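Side-chain contacts in pyridoxine 4-oxidase (Mesorhizobium loti, PDB 4HA6), which oxidises pyridoxine with FAD as cofactor and belongs to the GMC oxidoreductase family: residues A[14-19]-A[248-253]; A[79-84]-A[210-215]. All coordinates share one frame; numbering follows the deposited sequence.

Interaction 1 (A[14-19]-A[248-253]). With FAD (flavin-adenine dinucleotide), chain B.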
# COMPACT_ATOMS: atom_id res chain seq x y z
N SER A 14 12.24 -0.61 -7.49
CA SER A 14 12.99 -1.85 -7.74
C SER A 14 12.59 -2.43 -9.09
O SER A 14 13.46 -2.83 -9.87
CB SER A 14 12.74 -2.86 -6.62
OG SER A 14 13.22 -2.38 -5.39
N LEU A 15 11.28 -2.45 -9.37
CA LEU A 15 10.75 -2.94 -10.65
C LEU A 15 11.27 -2.14 -11.83
O LEU A 15 11.56 -2.69 -12.90
CB LEU A 15 9.21 -2.90 -10.65
CG LEU A 15 8.47 -3.57 -11.83
CD1 LEU A 15 7.08 -4.04 -11.37
CD2 LEU A 15 8.34 -2.65 -13.06
N LEU A 16 11.35 -0.83 -11.65
CA LEU A 16 11.75 0.05 -12.75
C LEU A 16 13.23 -0.06 -13.05
O LEU A 16 13.62 -0.17 -14.21
CB LEU A 16 11.38 1.51 -12.44
CG LEU A 16 9.93 1.90 -12.75
CD1 LEU A 16 9.72 3.40 -12.54
CD2 LEU A 16 9.56 1.52 -14.16
N ALA A 17 14.05 -0.02 -12.00
CA ALA A 17 15.49 -0.22 -12.16
C ALA A 17 15.79 -1.46 -13.03
O ALA A 17 16.60 -1.41 -13.96
CB ALA A 17 16.15 -0.35 -10.80
N ALA A 18 15.13 -2.58 -12.71
CA ALA A 18 15.25 -3.78 -13.52
C ALA A 18 14.72 -3.56 -14.95
O ALA A 18 15.44 -3.79 -15.92
CB ALA A 18 14.53 -4.93 -12.87
N ARG A 19 13.46 -3.11 -15.06
CA ARG A 19 12.79 -3.09 -16.36
C ARG A 19 13.37 -2.07 -17.35
O ARG A 19 13.58 -2.39 -18.53
CB ARG A 19 11.27 -2.95 -16.20
CG ARG A 19 10.62 -4.22 -15.59
CD ARG A 19 9.82 -5.04 -16.61
NE ARG A 19 10.40 -4.95 -17.93
CZ ARG A 19 9.74 -4.52 -19.00
NH1 ARG A 19 8.47 -4.16 -18.93
NH2 ARG A 19 10.38 -4.46 -20.17
N VAL A 248 12.41 9.87 -12.84
CA VAL A 248 11.21 9.18 -12.40
C VAL A 248 11.23 9.17 -10.89
O VAL A 248 12.21 8.71 -10.30
CB VAL A 248 11.18 7.71 -12.88
CG1 VAL A 248 9.90 7.02 -12.43
CG2 VAL A 248 11.32 7.64 -14.39
N LEU A 249 10.17 9.69 -10.28
CA LEU A 249 10.03 9.67 -8.82
C LEU A 249 9.30 8.40 -8.36
O LEU A 249 8.16 8.13 -8.80
CB LEU A 249 9.25 10.89 -8.33
CG LEU A 249 9.85 12.26 -8.62
CD1 LEU A 249 9.23 13.29 -7.69
CD2 LEU A 249 11.37 12.23 -8.44
N CYS A 250 9.95 7.65 -7.48
CA CYS A 250 9.36 6.46 -6.89
C CYS A 250 9.56 6.49 -5.37
O CYS A 250 9.77 5.46 -4.74
CB CYS A 250 10.02 5.21 -7.46
SG CYS A 250 9.82 5.03 -9.26
N ALA A 251 9.50 7.69 -4.80
CA ALA A 251 9.73 7.87 -3.37
C ALA A 251 8.49 7.54 -2.51
O ALA A 251 8.55 7.62 -1.28
CB ALA A 251 10.20 9.28 -3.11
N GLY A 252 7.37 7.18 -3.14
CA GLY A 252 6.20 6.76 -2.37
C GLY A 252 5.23 7.87 -1.97
O GLY A 252 5.48 9.05 -2.19
N ALA A 253 4.11 7.49 -1.35
CA ALA A 253 3.00 8.40 -1.09
C ALA A 253 3.35 9.64 -0.26
O ALA A 253 2.70 10.68 -0.37
CB ALA A 253 1.83 7.64 -0.45
PA FAD B . 7.83 2.36 -1.21
O1A FAD B . 7.85 0.87 -1.51
O2A FAD B . 7.54 2.81 0.19
O5B FAD B . 9.26 2.96 -1.68
C5B FAD B . 9.74 4.26 -1.37
C4B FAD B . 11.26 4.15 -1.40
O4B FAD B . 11.88 5.39 -1.72
C3B FAD B . 11.79 3.73 -0.03
O3B FAD B . 12.76 2.70 -0.27
C2B FAD B . 12.45 4.99 0.52
O2B FAD B . 13.56 4.68 1.38
C1B FAD B . 12.88 5.73 -0.74
N9A FAD B . 12.92 7.22 -0.63
C8A FAD B . 12.00 8.01 -0.05
N7A FAD B . 12.35 9.32 -0.17
C5A FAD B . 13.53 9.38 -0.84
C6A FAD B . 14.45 10.45 -1.30
N6A FAD B . 14.17 11.77 -1.06
N1A FAD B . 15.57 10.07 -1.97
C2A FAD B . 15.85 8.78 -2.23
N3A FAD B . 15.05 7.76 -1.83
C4A FAD B . 13.89 7.99 -1.15
N1 FAD B . 0.58 -3.87 0.53
C2 FAD B . 0.00 -5.00 0.08
O2 FAD B . -0.49 -5.00 -1.07
N3 FAD B . -0.10 -6.11 0.83
C4 FAD B . 0.40 -6.18 2.08
O4 FAD B . 0.29 -7.22 2.78
C4X FAD B . 1.05 -4.97 2.64
N5 FAD B . 1.56 -4.95 3.89
C5X FAD B . 2.17 -3.84 4.37
C6 FAD B . 2.70 -3.83 5.66
C7 FAD B . 3.33 -2.69 6.16
C7M FAD B . 3.90 -2.69 7.55
C8 FAD B . 3.44 -1.47 5.30
C8M FAD B . 4.12 -0.24 5.84
C9 FAD B . 2.92 -1.47 4.01
C9A FAD B . 2.28 -2.62 3.53
N10 FAD B . 1.74 -2.63 2.23
C10 FAD B . 1.12 -3.79 1.76
C1' FAD B . 1.83 -1.43 1.38
C2' FAD B . 2.87 -1.56 0.28
O2' FAD B . 4.09 -2.09 0.82
C3' FAD B . 3.10 -0.15 -0.28
O3' FAD B . 1.83 0.41 -0.63
C4' FAD B . 4.02 -0.18 -1.49
O4' FAD B . 5.25 -0.80 -1.10
C5' FAD B . 4.27 1.24 -2.03
O5' FAD B . 5.43 1.20 -2.85
P FAD B . 6.03 2.56 -3.44
O1P FAD B . 7.01 2.27 -4.57
O2P FAD B . 4.90 3.54 -3.68
O3P FAD B . 6.82 3.15 -2.18
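Leu16 meets Val248 and Cys250 through a single methyl group. Its CD1 lies 3.6 Å from CG1 of Val248 and 3.7 Å from SG of Cys250, so one branch of the leucine touches two side chains that stand two residues apart, at and just past the end of strand 246-249. Leu16 and Val248 reach toward each other tip to tip. The valine presents the branch that is anti to its own backbone N (chi1 -179°), while the leucine extends from the helix with CG anti to its carbonyl carbon (chi1 -83°) and CD1 foremost. Cys250 is turned toward the helix as well, and its sulfur meets the same methyl. Leu249, between the two, points the other way.

All three touching residues are buried, and the contact between the segments is purely apolar. Ile6 of strand 4-7 touches both Leu16 and Cys250, and Phe500 of helix 490-506 packs on Val248. Just past Cys250 the chain turns to the cofactor: CB of Ala251 lies 3.6 Å from N7A of FAD, on the adenine, and CA of Gly252 lies 3.7 Å from the bridging O3P of FAD. Helix 11-20, which begins among Gly8, Gly10 and Gly13, glycines spaced as in a Rossmann-type GxGxxG motif, thus packs against the parallel sheet beside strand 246-249, an arrangement typical of the Rossmann-type FAD-binding domain of GMC oxidoreductases.

Interaction 2 (A[79-84]-A[210-215]). With FAD (flavin-adenine dinucleotide), chain B.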
# COMPACT_ATOMS: atom_id res chain seq x y z
N ARG A 79 12.61 2.10 4.56
CA ARG A 79 13.77 2.93 4.21
C ARG A 79 15.01 2.05 3.97
O ARG A 79 15.90 1.96 4.82
CB ARG A 79 14.08 3.96 5.31
CG ARG A 79 15.19 4.97 4.92
CD ARG A 79 16.04 5.40 6.12
NE ARG A 79 15.47 6.57 6.78
CZ ARG A 79 14.98 6.57 8.02
NH1 ARG A 79 15.03 5.47 8.76
NH2 ARG A 79 14.47 7.68 8.52
N LEU A 80 15.04 1.41 2.81
CA LEU A 80 16.09 0.46 2.43
C LEU A 80 15.72 -0.08 1.05
O LEU A 80 14.58 0.12 0.59
CB LEU A 80 16.22 -0.70 3.44
CG LEU A 80 15.16 -1.81 3.50
CD1 LEU A 80 15.62 -2.95 4.41
CD2 LEU A 80 13.80 -1.28 3.94
N ILE A 81 16.67 -0.75 0.40
CA ILE A 81 16.41 -1.33 -0.91
C ILE A 81 15.23 -2.29 -0.79
O ILE A 81 15.25 -3.22 0.01
CB ILE A 81 17.67 -2.02 -1.49
CG1 ILE A 81 18.66 -0.98 -2.02
CG2 ILE A 81 17.29 -2.98 -2.61
CD1 ILE A 81 18.19 -0.24 -3.29
N GLY A 82 14.17 -2.02 -1.56
CA GLY A 82 12.96 -2.82 -1.46
C GLY A 82 11.82 -2.05 -0.82
O GLY A 82 10.65 -2.42 -0.98
N GLY A 83 12.16 -0.98 -0.09
CA GLY A 83 11.17 -0.07 0.46
C GLY A 83 10.18 -0.70 1.42
O GLY A 83 10.58 -1.43 2.34
N SER A 84 8.89 -0.41 1.22
CA SER A 84 7.82 -0.86 2.12
C SER A 84 7.55 -2.34 1.90
O SER A 84 6.90 -2.99 2.73
CB SER A 84 6.52 -0.07 1.92
OG SER A 84 6.66 1.29 2.28
N LEU A 210 23.28 -0.41 -15.31
CA LEU A 210 22.52 -0.11 -14.08
C LEU A 210 23.48 0.24 -12.95
O LEU A 210 24.44 -0.50 -12.67
CB LEU A 210 21.63 -1.29 -13.69
CG LEU A 210 20.87 -1.16 -12.36
CD1 LEU A 210 19.98 0.08 -12.37
CD2 LEU A 210 20.06 -2.41 -12.05
N THR A 211 23.23 1.37 -12.30
CA THR A 211 24.00 1.80 -11.14
C THR A 211 23.02 2.02 -10.01
O THR A 211 22.00 2.69 -10.18
CB THR A 211 24.77 3.11 -11.42
OG1 THR A 211 25.58 2.95 -12.59
CG2 THR A 211 25.65 3.53 -10.23
N ILE A 212 23.32 1.42 -8.86
CA ILE A 212 22.48 1.62 -7.68
C ILE A 212 23.27 2.38 -6.63
O ILE A 212 24.40 2.03 -6.32
CB ILE A 212 21.95 0.29 -7.12
CG1 ILE A 212 21.12 -0.46 -8.17
CG2 ILE A 212 21.10 0.55 -5.86
CD1 ILE A 212 20.72 -1.86 -7.75
N LEU A 213 22.67 3.45 -6.12
CA LEU A 213 23.30 4.31 -5.12
C LEU A 213 22.45 4.28 -3.85
O LEU A 213 21.29 4.71 -3.86
CB LEU A 213 23.42 5.72 -5.70
CG LEU A 213 24.20 6.80 -4.96
CD1 LEU A 213 25.44 6.21 -4.30
CD2 LEU A 213 24.59 7.90 -5.94
N THR A 214 23.01 3.75 -2.76
CA THR A 214 22.28 3.64 -1.49
C THR A 214 22.71 4.69 -0.47
O THR A 214 23.62 5.47 -0.72
CB THR A 214 22.45 2.25 -0.86
OG1 THR A 214 23.85 1.99 -0.69
CG2 THR A 214 21.84 1.17 -1.73
N GLY A 215 22.05 4.69 0.69
CA GLY A 215 22.30 5.69 1.72
C GLY A 215 22.30 7.13 1.20
O GLY A 215 22.96 8.00 1.79
PA FAD B . 7.83 2.36 -1.21
O1A FAD B . 7.85 0.87 -1.51
O2A FAD B . 7.54 2.81 0.19
O5B FAD B . 9.26 2.96 -1.68
C5B FAD B . 9.74 4.26 -1.37
C4B FAD B . 11.26 4.15 -1.40
O4B FAD B . 11.88 5.39 -1.72
C3B FAD B . 11.79 3.73 -0.03
O3B FAD B . 12.76 2.70 -0.27
C2B FAD B . 12.45 4.99 0.52
O2B FAD B . 13.56 4.68 1.38
C1B FAD B . 12.88 5.73 -0.74
N9A FAD B . 12.92 7.22 -0.63
C8A FAD B . 12.00 8.01 -0.05
N7A FAD B . 12.35 9.32 -0.17
C5A FAD B . 13.53 9.38 -0.84
C6A FAD B . 14.45 10.45 -1.30
N6A FAD B . 14.17 11.77 -1.06
N1A FAD B . 15.57 10.07 -1.97
C2A FAD B . 15.85 8.78 -2.23
N3A FAD B . 15.05 7.76 -1.83
C4A FAD B . 13.89 7.99 -1.15
N1 FAD B . 0.58 -3.87 0.53
C2 FAD B . 0.00 -5.00 0.08
O2 FAD B . -0.49 -5.00 -1.07
N3 FAD B . -0.10 -6.11 0.83
C4 FAD B . 0.40 -6.18 2.08
O4 FAD B . 0.29 -7.22 2.78
C4X FAD B . 1.05 -4.97 2.64
N5 FAD B . 1.56 -4.95 3.89
C5X FAD B . 2.17 -3.84 4.37
C6 FAD B . 2.70 -3.83 5.66
C7 FAD B . 3.33 -2.69 6.16
C7M FAD B . 3.90 -2.69 7.55
C8 FAD B . 3.44 -1.47 5.30
C8M FAD B . 4.12 -0.24 5.84
C9 FAD B . 2.92 -1.47 4.01
C9A FAD B . 2.28 -2.62 3.53
N10 FAD B . 1.74 -2.63 2.23
C10 FAD B . 1.12 -3.79 1.76
C1' FAD B . 1.83 -1.43 1.38
C2' FAD B . 2.87 -1.56 0.28
O2' FAD B . 4.09 -2.09 0.82
C3' FAD B . 3.10 -0.15 -0.28
O3' FAD B . 1.83 0.41 -0.63
C4' FAD B . 4.02 -0.18 -1.49
O4' FAD B . 5.25 -0.80 -1.10
C5' FAD B . 4.27 1.24 -2.03
O5' FAD B . 5.43 1.20 -2.85
P FAD B . 6.03 2.56 -3.44
O1P FAD B . 7.01 2.27 -4.57
O2P FAD B . 4.90 3.54 -3.68
O3P FAD B . 6.82 3.15 -2.18
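Ile81 packs through its longer branch against the side chains of Ile212 and Thr214. Its CG1 comes to 3.8 Å from CG2 of Thr214, the two side chains crossing at about a right angle, and its CD1 lies 4.0 Å from CG2 of Ile212, met obliquely. CG1 of Ile81 stands anti to the carbonyl carbon (chi1 -77°), which carries the ethyl end toward the strand. The close packing is confined to this buried branch and the two CG2 methyls; the open side lies across the strand, where Leu213, between Ile212 and Thr214, points away from the turn and is exposed.

Ile81 sits in a type II turn from Leu80 to Gly83, closed by the bond from Gly83 N to Leu80 O (2.7 Å). Beyond the turn, Ser84 grips the FAD pyrophosphate twice: its N donates to O1A of FAD in a nearly straight bond (3.2 Å, 165°), and its OG donates to O2A of FAD at 2.7 Å.

Strand 210-213 is an outermost strand of the parallel sheet and pairs with strand 28-31. The turn covers its end, where Ile81 also touches Arg205 of helix 202-205 and the loop residues Glu32 and Glu36.

From the N terminus, helix 11-20 supplies the first half of interaction 1, whose partner, at the end of strand 246-249, comes more than two hundred residues later. Within that long loop the turn at 79-84 meets strand 210-213 and the residue just after it in interaction 2, so the second contact is nested inside the first and the two do not cross. Both reach the same five-stranded parallel sheet, in which strands 28-31 and 4-7 separate 210-213 from 246-249. Their centres lie about 10 Å apart, and they touch where Ser14 OG packs on Gly82 CA at 4.0 Å. Together they join helix, turn and sheet around FAD, which 79-84 and 248-253 both touch.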